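Local coordinates for defective in germ line development protein 3, isoform a (Caenorhabditis elegans, PDB 3N89) that probably acts in germline development, and carries four KH domains, a fold that commonly binds RNA, joined here into one globular structural platform, at residues N26-T31 with T87-D92; Q208-I213 with R253-L258. One frame throughout, in Å; residues are numbered along the deposited sequence.

Contact 1: residues N26-T31 with T87-D92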
loop_
_atom_site.group_PDB
_atom_site.type_symbol
_atom_site.label_atom_id
_atom_site.label_comp_id
_atom_site.label_asym_id
_atom_site.label_seq_id
_atom_site.Cartn_x
_atom_site.Cartn_y
_atom_site.Cartn_z
ATOM N N ASN A 26 -3.146 2.385 -26.358
ATOM C CA ASN A 26 -4.498 2.491 -25.804
ATOM C C ASN A 26 -4.481 3.018 -24.367
ATOM O O ASN A 26 -4.023 2.335 -23.447
ATOM C CB ASN A 26 -5.150 1.105 -25.830
ATOM C CG ASN A 26 -6.592 1.120 -25.373
ATOM O OD1 ASN A 26 -7.046 2.063 -24.724
ATOM N ND2 ASN A 26 -7.318 0.058 -25.700
ATOM N N PRO A 27 -4.998 4.238 -24.157
ATOM C CA PRO A 27 -5.047 4.876 -22.837
ATOM C C PRO A 27 -5.733 4.046 -21.746
ATOM O O PRO A 27 -5.404 4.185 -20.565
ATOM C CB PRO A 27 -5.801 6.171 -23.113
ATOM C CG PRO A 27 -5.455 6.482 -24.529
ATOM C CD PRO A 27 -5.581 5.125 -25.181
ATOM N N THR A 28 -6.675 3.188 -22.139
ATOM C CA THR A 28 -7.401 2.360 -21.182
ATOM C C THR A 28 -6.560 1.194 -20.702
ATOM O O THR A 28 -6.999 0.405 -19.862
ATOM C CB THR A 28 -8.698 1.782 -21.790
ATOM O OG1 THR A 28 -8.397 0.594 -22.534
ATOM C CG2 THR A 28 -9.350 2.801 -22.712
ATOM N N ARG A 29 -5.358 1.081 -21.253
ATOM C CA ARG A 29 -4.426 0.024 -20.886
ATOM C C ARG A 29 -3.407 0.692 -19.983
ATOM O O ARG A 29 -2.532 1.417 -20.453
ATOM C CB ARG A 29 -3.738 -0.525 -22.132
ATOM C CG ARG A 29 -4.699 -1.014 -23.201
ATOM C CD ARG A 29 -5.537 -2.171 -22.702
ATOM N NE ARG A 29 -4.704 -3.295 -22.302
ATOM C CZ ARG A 29 -5.185 -4.465 -21.898
ATOM N NH1 ARG A 29 -6.500 -4.654 -21.849
ATOM N NH2 ARG A 29 -4.359 -5.440 -21.536
ATOM N N VAL A 30 -3.506 0.443 -18.685
ATOM C CA VAL A 30 -2.600 1.098 -17.756
ATOM C C VAL A 30 -2.048 0.176 -16.686
ATOM O O VAL A 30 -2.573 -0.910 -16.461
ATOM C CB VAL A 30 -3.322 2.271 -17.046
ATOM C CG1 VAL A 30 -4.077 3.118 -18.058
ATOM C CG2 VAL A 30 -4.285 1.729 -16.005
ATOM N N THR A 31 -0.988 0.636 -16.024
ATOM C CA THR A 31 -0.362 -0.099 -14.929
ATOM C C THR A 31 -0.536 0.711 -13.641
ATOM O O THR A 31 -0.301 1.922 -13.629
ATOM C CB THR A 31 1.155 -0.288 -15.150
ATOM O OG1 THR A 31 1.379 -1.188 -16.244
ATOM C CG2 THR A 31 1.809 -0.853 -13.890
ATOM N N THR A 87 -1.212 -4.543 -14.029
ATOM C CA THR A 87 -1.364 -4.092 -15.413
ATOM C C THR A 87 -2.552 -4.713 -16.131
ATOM O O THR A 87 -2.783 -5.919 -16.045
ATOM C CB THR A 87 -0.104 -4.430 -16.241
ATOM O OG1 THR A 87 1.049 -3.840 -15.623
ATOM C CG2 THR A 87 -0.251 -3.912 -17.676
ATOM N N GLY A 88 -3.292 -3.889 -16.860
ATOM C CA GLY A 88 -4.429 -4.396 -17.600
ATOM C C GLY A 88 -5.418 -3.298 -17.921
ATOM O O GLY A 88 -5.096 -2.120 -17.806
ATOM N N TYR A 89 -6.617 -3.679 -18.344
ATOM C CA TYR A 89 -7.636 -2.696 -18.657
ATOM C C TYR A 89 -7.919 -1.939 -17.365
ATOM O O TYR A 89 -8.041 -2.533 -16.293
ATOM C CB TYR A 89 -8.905 -3.386 -19.181
ATOM C CG TYR A 89 -10.098 -2.463 -19.292
ATOM C CD1 TYR A 89 -10.076 -1.356 -20.145
ATOM C CD2 TYR A 89 -11.230 -2.659 -18.494
ATOM C CE1 TYR A 89 -11.155 -0.459 -20.193
ATOM C CE2 TYR A 89 -12.309 -1.774 -18.530
ATOM C CZ TYR A 89 -12.265 -0.676 -19.375
ATOM O OH TYR A 89 -13.308 0.219 -19.368
ATOM N N PHE A 90 -8.002 -0.620 -17.464
ATOM C CA PHE A 90 -8.257 0.205 -16.292
ATOM C C PHE A 90 -9.376 -0.306 -15.379
ATOM O O PHE A 90 -9.250 -0.271 -14.155
ATOM C CB PHE A 90 -8.602 1.629 -16.712
ATOM C CG PHE A 90 -8.930 2.514 -15.563
ATOM C CD1 PHE A 90 -7.922 3.022 -14.747
ATOM C CD2 PHE A 90 -10.252 2.821 -15.269
ATOM C CE1 PHE A 90 -8.229 3.821 -13.649
ATOM C CE2 PHE A 90 -10.569 3.617 -14.177
ATOM C CZ PHE A 90 -9.560 4.121 -13.365
ATOM N N GLY A 91 -10.473 -0.764 -15.971
ATOM C CA GLY A 91 -11.583 -1.243 -15.166
ATOM C C GLY A 91 -11.244 -2.436 -14.287
ATOM O O GLY A 91 -11.730 -2.545 -13.161
ATOM N N ASP A 92 -10.406 -3.333 -14.796
ATOM C CA ASP A 92 -10.023 -4.516 -14.042
ATOM C C ASP A 92 -8.923 -4.212 -13.021
ATOM O O ASP A 92 -8.907 -4.761 -11.913
ATOM C CB ASP A 92 -9.587 -5.622 -15.012
ATOM C CG ASP A 92 -10.693 -5.991 -16.008
ATOM O OD1 ASP A 92 -11.876 -5.953 -15.610
ATOM O OD2 ASP A 92 -10.389 -6.328 -17.175
#
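Val30 pairs with Gly88 as an antiparallel hydrogen-bonded pair and reaches on to Phe90 with its side chain. Val30 N donates to Gly88 O at 3.1 Å, and Gly88 N returns a bond to Val30 O, nearly straight at 166°. CG2 of Val30, set between its own backbone N and carbonyl carbon, meets the Phe90 ring at its edge, 4.1 Å from CD1. Gly88 has backbone angles at which a CB would jam against the carbonyl O of Thr87.

Thr28 carries the next part of the contact. Its carbonyl O takes the amide of Phe90, with 2.8 Å between Phe90 N and Thr28 O, so segment 26-31 supplies the acceptor for the first residue of helix 90-102. Its OG1 lies in the plane of the Tyr89 ring, at the edge, 3.5 Å from CD1. OG1 and the backbone N of Thr28 also both donate to Asn26 OD1, from the same face of that amide. The bond from N closes an Asx turn. An alanine here takes away the hydroxyl at the Tyr89 ring edge and would probably leave Asn26 OD1 with one donor fewer.

Tyr89 occupies the N-cap position. The Arg29 guanidinium lays one face over the backbone of Gly88 and Tyr89. Arg29 NH1 lies 3.8 Å from Tyr89 CB, the guanidinium tilted 31° from the ring. Further along, the hydroxyls of Thr31 and Thr87 share a hydrogen bond, with 2.7 Å between their OG1 atoms.

In the first KH domain, the contact lies where strand 83-87 turns into helix 90-102. Strand 29-35 runs between strands 83-87 and 260-268, and Val30 also touches Met263 and Phe265 of the latter. Phe90 stacks on Tyr332 and meets Tyr329 edge-to-face, both from helix 325-335.

Contact 2: residues Q208-I213 with R253-L258; sequences QLMPVI and RYIMDL
Ile213 pushes its CD1 over the start of the Tyr254 side chain, 3.7 Å from Tyr254 CB. The same methyl lies 3.8 Å from Ile255 CG1, so it is shared between two neighbouring residues of the other helix. CG1 of Ile213 is anti to the carbonyl carbon (chi1 -68°), and CD1 then continues in an extended chain to the far helix. The other branch, CG2, lies near the plane of the Tyr254 ring, at its edge. Ile213 and Tyr254 run alongside each other, pointing opposite ways.

Leu258 makes the second group of contacts. Its CD1 meets CD2 of Leu209 at 3.6 Å, and its CD2 touches that same methyl more loosely. Leu258 CD1 also receives the end of Met210, at 4.1 Å from CE. Bends at chi2 and chi3 turn the Met210 chain so that CE comes near Leu258. Its sulfur faces Ile255, with 4.3 Å between SD and Ile255 CG1. Leu258 therefore sits against two consecutive residues of segment 208-213, while Ile213 fills the place one turn further on.

The side chains meet each other through apolar atoms. The axes of segments 209-213 and 253-257 come within 10.7 Å, and their directions are 148° apart. Other parts of the chain close the surroundings. Trp355 NE1 bonds to Tyr254 O, and Lys321 NZ to Leu258 O. Ile255 also touches Phe190 of strand 186-193.

The order of elements from strand 186-193 to helix 245-257 is beta-alpha-alpha-beta-beta-alpha, the type I KH fold. In that fold the second and third helices pack side by side against one antiparallel sheet. This contact is that helix pair in the third KH domain of the construct.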
loop_
_atom_site.group_PDB
_atom_site.type_symbol
_atom_site.label_atom_id
_atom_site.label_comp_id
_atom_site.label_asym_id
_atom_site.label_seq_id
_atom_site.Cartn_x
_atom_site.Cartn_y
_atom_site.Cartn_z
ATOM N N GLN A 208 5.653 16.580 11.381
ATOM C CA GLN A 208 5.930 15.172 11.690
ATOM C C GLN A 208 4.563 14.481 11.672
ATOM O O GLN A 208 3.737 14.688 12.566
ATOM C CB GLN A 208 6.599 15.050 13.069
ATOM C CG GLN A 208 7.993 15.677 13.129
ATOM C CD GLN A 208 8.639 15.606 14.515
ATOM O OE1 GLN A 208 9.857 15.781 14.659
ATOM N NE2 GLN A 208 7.826 15.359 15.538
ATOM N N LEU A 209 4.331 13.668 10.644
ATOM C CA LEU A 209 3.046 12.987 10.448
ATOM C C LEU A 209 2.594 11.862 11.373
ATOM O O LEU A 209 1.395 11.609 11.478
ATOM C CB LEU A 209 2.949 12.493 9.003
ATOM C CG LEU A 209 1.898 13.157 8.110
ATOM C CD1 LEU A 209 1.922 14.666 8.304
ATOM C CD2 LEU A 209 2.158 12.784 6.658
ATOM N N MET A 210 3.513 11.173 12.039
ATOM C CA MET A 210 3.090 10.091 12.923
ATOM C C MET A 210 2.431 10.608 14.200
ATOM O O MET A 210 1.386 10.098 14.609
ATOM C CB MET A 210 4.263 9.172 13.266
ATOM C CG MET A 210 4.835 8.413 12.067
ATOM S SD MET A 210 3.693 7.199 11.361
ATOM C CE MET A 210 2.754 8.200 10.195
ATOM N N PRO A 211 3.024 11.628 14.850
ATOM C CA PRO A 211 2.436 12.172 16.083
ATOM C C PRO A 211 0.929 12.393 15.959
ATOM O O PRO A 211 0.179 12.195 16.919
ATOM C CB PRO A 211 3.202 13.476 16.278
ATOM C CG PRO A 211 4.578 13.102 15.806
ATOM C CD PRO A 211 4.288 12.320 14.526
ATOM N N VAL A 212 0.493 12.800 14.771
ATOM C CA VAL A 212 -0.927 13.045 14.516
ATOM C C VAL A 212 -1.697 11.740 14.641
ATOM O O VAL A 212 -2.791 11.708 15.201
ATOM C CB VAL A 212 -1.158 13.625 13.094
ATOM C CG1 VAL A 212 -2.656 13.733 12.807
ATOM C CG2 VAL A 212 -0.493 14.988 12.972
ATOM N N ILE A 213 -1.126 10.664 14.111
ATOM C CA ILE A 213 -1.781 9.366 14.181
ATOM C C ILE A 213 -1.909 8.917 15.634
ATOM O O ILE A 213 -2.972 8.461 16.050
ATOM C CB ILE A 213 -1.018 8.306 13.365
ATOM C CG1 ILE A 213 -1.137 8.630 11.873
ATOM C CG2 ILE A 213 -1.577 6.910 13.662
ATOM C CD1 ILE A 213 -0.572 7.564 10.965
ATOM N N ARG A 253 -3.990 1.353 9.269
ATOM C CA ARG A 253 -4.801 1.923 8.205
ATOM C C ARG A 253 -4.424 3.375 7.863
ATOM O O ARG A 253 -4.342 3.738 6.685
ATOM C CB ARG A 253 -6.286 1.826 8.584
ATOM C CG ARG A 253 -7.193 1.307 7.460
ATOM C CZ ARG A 253 -8.382 -1.881 7.435
ATOM N NH1 ARG A 253 -9.097 -1.572 6.360
ATOM N NH2 ARG A 253 -8.760 -2.899 8.203
ATOM N N TYR A 254 -4.186 4.207 8.875
ATOM C CA TYR A 254 -3.826 5.594 8.608
ATOM C C TYR A 254 -2.434 5.682 7.979
ATOM O O TYR A 254 -2.197 6.493 7.071
ATOM C CB TYR A 254 -3.893 6.432 9.889
ATOM C CG TYR A 254 -5.299 6.630 10.433
ATOM C CD1 TYR A 254 -6.425 6.408 9.630
ATOM C CD2 TYR A 254 -5.505 7.067 11.744
ATOM C CE1 TYR A 254 -7.716 6.618 10.119
ATOM C CE2 TYR A 254 -6.784 7.279 12.238
ATOM C CZ TYR A 254 -7.885 7.054 11.425
ATOM O OH TYR A 254 -9.152 7.272 11.924
ATOM N N ILE A 255 -1.512 4.850 8.461
ATOM C CA ILE A 255 -0.165 4.825 7.907
ATOM C C ILE A 255 -0.296 4.436 6.438
ATOM O O ILE A 255 0.242 5.109 5.564
ATOM C CB ILE A 255 0.739 3.781 8.609
ATOM C CG1 ILE A 255 0.950 4.161 10.077
ATOM C CG2 ILE A 255 2.079 3.698 7.896
ATOM C CD1 ILE A 255 1.856 3.191 10.853
ATOM N N MET A 256 -1.020 3.352 6.167
ATOM C CA MET A 256 -1.212 2.902 4.788
ATOM C C MET A 256 -1.945 3.909 3.897
ATOM O O MET A 256 -1.793 3.878 2.682
ATOM C CB MET A 256 -1.957 1.561 4.742
ATOM C CG MET A 256 -1.184 0.380 5.314
ATOM S SD MET A 256 -1.689 -1.222 4.602
ATOM C CE MET A 256 -3.505 -1.101 4.720
ATOM N N ASP A 257 -2.761 4.784 4.482
ATOM C CA ASP A 257 -3.459 5.779 3.673
ATOM C C ASP A 257 -2.429 6.759 3.096
ATOM O O ASP A 257 -2.715 7.472 2.135
ATOM C CB ASP A 257 -4.469 6.578 4.508
ATOM C CG ASP A 257 -5.775 5.837 4.756
ATOM O OD1 ASP A 257 -6.175 4.984 3.931
ATOM O OD2 ASP A 257 -6.418 6.145 5.785
ATOM N N LEU A 258 -1.236 6.794 3.695
ATOM C CA LEU A 258 -0.176 7.707 3.262
ATOM C C LEU A 258 0.726 7.160 2.162
ATOM O O LEU A 258 1.433 7.921 1.500
ATOM C CB LEU A 258 0.692 8.122 4.457
ATOM C CG LEU A 258 0.056 9.009 5.534
ATOM C CD1 LEU A 258 1.100 9.383 6.586
ATOM C CD2 LEU A 258 -0.504 10.260 4.895
#

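In the fold
Contact 1 and contact 2 belong to different KH domains, with centres about 30 Å apart on opposite sides of the chain's centre. They share no strand or helix. Contact 1 is partly buried and joins a strand to the turn that leads into a helix. Backbone hydrogen bonds and hydroxyls do much of the work there, and its aromatic residues divide between a buried Phe90 and an exposed Tyr89. Contact 2 is buried and joins helix 209-217 to segment 253-258 through apolar contacts that include the Tyr254 side chain. The first lies where a sheet strand ends and a helix begins, the second in a domain's helical layer.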